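Local coordinates for ADP compounds hydrolase nudE (Escherichia coli, PDB 1VHG), which hydrolyses ADP-containing compounds such as ADP-ribose, NADH, Ap2A and Ap3A as a magnesium-dependent homodimeric Nudix enzyme, at the interface of chains A and B. Residues are numbered along the deposited sequence; one frame, centred on the assembly and turned at random. Chains: chain A/B, ADP compounds hydrolase nudE.

Contact 1: the interface of chains A and B. Residues chain A 69, 72, 76, 168, 170; chain B 118-120, 122.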
# COMPACT_ATOMS: atom_id res chain seq x y z
N ALA A 69 1.05 -3.83 15.36
CA ALA A 69 1.17 -2.59 14.61
C ALA A 69 0.78 -1.43 15.53
O ALA A 69 -0.38 -1.35 15.98
CB ALA A 69 0.22 -2.63 13.42
N THR A 72 -2.17 1.20 14.42
CA THR A 72 -3.54 0.85 14.68
C THR A 72 -3.75 0.20 16.05
O THR A 72 -4.86 -0.26 16.36
CB THR A 72 -4.08 -0.19 13.66
OG1 THR A 72 -3.22 -1.34 13.69
CG2 THR A 72 -4.16 0.35 12.27
N GLU A 76 -1.80 -7.33 13.23
CA GLU A 76 -2.22 -7.58 11.83
C GLU A 76 -1.89 -9.03 11.49
O GLU A 76 -1.11 -9.64 12.23
CB GLU A 76 -1.67 -6.53 10.95
CG GLU A 76 -0.36 -6.73 10.21
CD GLU A 76 -0.19 -5.53 9.25
OE1 GLU A 76 0.02 -4.44 9.81
OE2 GLU A 76 -0.34 -5.70 8.03
N GLU A 168 -4.83 -5.26 3.96
CA GLU A 168 -3.96 -4.08 3.83
C GLU A 168 -3.41 -4.15 2.41
O GLU A 168 -3.10 -5.28 1.97
CB GLU A 168 -2.98 -4.14 4.95
CG GLU A 168 -1.84 -3.19 5.07
CD GLU A 168 -0.72 -3.48 4.07
OE1 GLU A 168 -0.45 -4.69 3.82
OE2 GLU A 168 -0.14 -2.52 3.55
N ARG A 170 -0.52 -3.91 0.85
CA ARG A 170 0.64 -4.77 0.52
C ARG A 170 0.29 -6.24 0.58
O ARG A 170 0.56 -6.98 -0.36
CB ARG A 170 1.84 -4.38 1.37
CG ARG A 170 2.41 -3.05 0.85
CD ARG A 170 3.26 -2.38 1.92
NE ARG A 170 2.78 -2.79 3.23
CZ ARG A 170 3.33 -2.44 4.38
NH1 ARG A 170 2.81 -2.86 5.52
NH2 ARG A 170 4.40 -1.67 4.37
N ALA B 118 -0.49 0.40 5.66
CA ALA B 118 0.67 0.33 6.54
C ALA B 118 0.35 0.64 8.00
O ALA B 118 0.81 1.64 8.59
CB ALA B 118 1.75 1.26 6.01
N PRO B 119 -0.33 -0.29 8.68
CA PRO B 119 -0.75 -0.14 10.05
C PRO B 119 0.32 0.03 11.09
O PRO B 119 0.01 0.42 12.22
CB PRO B 119 -1.65 -1.34 10.34
CG PRO B 119 -1.91 -2.00 9.06
CD PRO B 119 -0.89 -1.53 8.07
N SER B 120 1.57 -0.29 10.81
CA SER B 120 2.65 -0.11 11.77
C SER B 120 2.86 1.37 12.05
O SER B 120 3.17 1.76 13.18
CB SER B 120 3.93 -0.78 11.28
OG SER B 120 3.90 -2.17 11.58
N PHE B 122 0.63 3.85 10.18
CA PHE B 122 -0.58 4.59 9.86
C PHE B 122 -1.85 3.92 10.35
O PHE B 122 -1.82 2.75 10.72
CB PHE B 122 -0.71 4.83 8.33
CG PHE B 122 0.55 5.43 7.78
CD1 PHE B 122 1.55 4.63 7.25
CD2 PHE B 122 0.76 6.80 7.88
CE1 PHE B 122 2.73 5.19 6.80
CE2 PHE B 122 1.94 7.36 7.42
CZ PHE B 122 2.93 6.55 6.89

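Contact 2: the interface of chains A and B. Residues chain A 115-116, 169-170, 173; chain B 168-170, 173.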
# COMPACT_ATOMS: atom_id res chain seq x y z
N LEU A 115 6.98 -3.17 -6.02
CA LEU A 115 5.90 -2.18 -6.00
C LEU A 115 6.29 -0.95 -5.20
O LEU A 115 7.06 -1.10 -4.25
CB LEU A 115 4.72 -2.78 -5.23
CG LEU A 115 3.57 -3.55 -5.76
CD1 LEU A 115 3.71 -4.07 -7.18
CD2 LEU A 115 3.22 -4.73 -4.84
N SER A 116 5.63 0.16 -5.47
CA SER A 116 5.81 1.39 -4.72
C SER A 116 4.61 1.50 -3.76
O SER A 116 3.62 0.79 -3.96
CB SER A 116 5.74 2.64 -5.59
OG SER A 116 5.62 2.34 -6.95
N ALA A 169 -3.25 -3.04 1.71
CA ALA A 169 -2.77 -3.05 0.33
C ALA A 169 -1.56 -3.91 0.02
O ALA A 169 -1.54 -4.55 -1.05
CB ALA A 169 -2.53 -1.64 -0.19
N ARG A 170 -0.52 -3.91 0.85
CA ARG A 170 0.64 -4.77 0.52
C ARG A 170 0.29 -6.24 0.58
O ARG A 170 0.56 -6.98 -0.36
CB ARG A 170 1.84 -4.38 1.37
CG ARG A 170 2.41 -3.05 0.85
CD ARG A 170 3.26 -2.38 1.92
NE ARG A 170 2.78 -2.79 3.23
CZ ARG A 170 3.33 -2.44 4.38
NH1 ARG A 170 2.81 -2.86 5.52
NH2 ARG A 170 4.40 -1.67 4.37
N SER A 173 -2.11 -7.24 -2.49
CA SER A 173 -1.36 -7.30 -3.75
C SER A 173 -0.57 -8.62 -3.77
O SER A 173 -0.64 -9.44 -4.66
CB SER A 173 -0.32 -6.17 -3.77
OG SER A 173 -0.90 -4.97 -4.25
N GLU B 168 1.85 0.31 -7.84
CA GLU B 168 1.77 0.82 -6.46
C GLU B 168 0.81 -0.09 -5.72
O GLU B 168 -0.17 -0.54 -6.33
CB GLU B 168 1.43 2.28 -6.56
CG GLU B 168 1.33 3.10 -5.30
CD GLU B 168 0.06 2.70 -4.55
OE1 GLU B 168 -0.87 2.21 -5.27
OE2 GLU B 168 0.05 2.85 -3.33
N ALA B 169 1.02 -0.45 -4.45
CA ALA B 169 0.12 -1.42 -3.81
C ALA B 169 -1.37 -1.11 -3.86
O ALA B 169 -2.17 -2.07 -3.91
CB ALA B 169 0.51 -1.79 -2.40
N ARG B 170 -1.78 0.13 -3.76
CA ARG B 170 -3.21 0.47 -3.79
C ARG B 170 -3.77 0.19 -5.18
O ARG B 170 -4.76 -0.54 -5.32
CB ARG B 170 -3.41 1.92 -3.39
CG ARG B 170 -3.33 2.18 -1.88
CD ARG B 170 -2.29 3.21 -1.61
NE ARG B 170 -2.63 4.57 -1.42
CZ ARG B 170 -2.16 5.63 -2.06
NH1 ARG B 170 -2.59 6.84 -1.72
NH2 ARG B 170 -1.31 5.53 -3.06
N SER B 173 -3.86 -3.59 -5.76
CA SER B 173 -4.91 -4.25 -4.97
C SER B 173 -6.26 -4.02 -5.65
O SER B 173 -7.02 -4.97 -5.78
CB SER B 173 -5.02 -3.68 -3.57
OG SER B 173 -3.97 -4.22 -2.80

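Contact 1: the interface of chains A and B
A:Glu168, whose CG presses on the ring of B:Pro119, offers its carboxylate oxygen OE2 to two groups of A:Arg170. The backbone N of A:Arg170 donates to OE2 over 3.1 Å, coming from above the carboxylate plane, 47° out of it. The guanidinium NE lies 2.9 Å from the same OE2, a salt bridge whose hydrogen-bond geometry is weak. With CG anti to the backbone N (chi1 173°) and a bend at chi2, A:Glu168 folds back over the start of helix 169-184, where the helix end would probably favour a negative charge. The arginine thus steadied brings one guanidinium face, near its rim, to the methyl of B:Ala118. Replacing A:Glu168 by alanine would leave the guanidinium without its carboxylate mate and probably free to turn, with a gap likely beside CD of B:Pro119.

B:Pro119 is the wedge of this patch, burying more surface than its other residues. Its CD meets CG of A:Glu168 at 3.6 Å, while A:Glu76 crosses the ring at about a right angle, its carboxylate oxygen OE1 lying nearest the proline, 3.2 Å from CG. A:Thr72 lies alongside, its methyl CG2 3.6 Å from CB of B:Pro119. CB of A:Ala69 comes from another direction, 3.8 Å from CB of B:Pro119, and also lies against the proline's carbonyl. A weak hydrogen bond, 3.2 Å from N of A:Thr72 to O of B:Pro119, adds a polar tie between the backbones.

The site helps join the homodimer and probably steadies the loop carrying B:Ser120, a substrate-binding residue, so that dimerisation probably helps to shape the active site.

Contact 2: the interface of chains A and B
In A:Ser173 and B:Ser173, which face each other across the dimer, OG sits anti to the carbonyl carbon and beside the backbone N (chi1 -85° and -78°), a setting that turns each hydroxyl back toward the first turn of its own helix and also toward the other chain. The hydroxyl of B:Ser173 consequently reaches two carbonyl oxygens that lie on much the same side of it: O of B:Ala169 in its own helix, and O of A:Ala169 across the boundary, 3.0 Å from OG and well placed for a hydrogen bond. The reciprocal pair, OG of A:Ser173 and O of B:Ala169, stands at 3.2 Å. The two OG atoms make a weak hydrogen bond of undecided direction; each hydroxyl, with one proton, probably shares it or alternates among these acceptors.

Beside this polar cluster CB of A:Ala169 meets CB of B:Ala169 at 3.8 Å, and CG of A:Arg170 flanks the methyl of B:Ala169. Such small residues probably allow the helix starts to come close together.

A backbone bond of 2.9 Å runs from N of B:Ala169 to O of A:Ser116, and A:Ser116 pairs with B:Glu168 as a short parallel bridge. B:Glu168 lays CG over that same carbonyl, then bends at chi2 so that its carboxylate returns to its own chain. There OE1 accepts from the backbone N of B:Arg170 at 2.7 Å, and OE2 forms a salt bridge with NH2 of the same arginine at 3.0 Å, leaving both oxygens of the carboxylate engaged.

In the fold, the patch lies where the N-terminal turns of the two 169-184 helices abut at the two-fold axis, beside the end of strand 108-116.

Centred about 13 Å apart by their C-alpha atoms, contact 1 and contact 2 are neighbouring patches of one two-fold symmetric interface. A:Arg170 belongs to both, its guanidinium serving contact 1 and the base of its side chain serving contact 2, at the start of helix 169-184. On the partner chain, strand 108-116 leads directly into the loop that carries the proline wedge, and A:Ser116 of contact 2 marks the equivalent strand end. Axial helix packing is therefore probably coupled to the loop bearing a substrate-binding serine, and each contact has its twin with the chains exchanged, though the glutamate-arginine pairing differs in detail, in keeping with the homodimer.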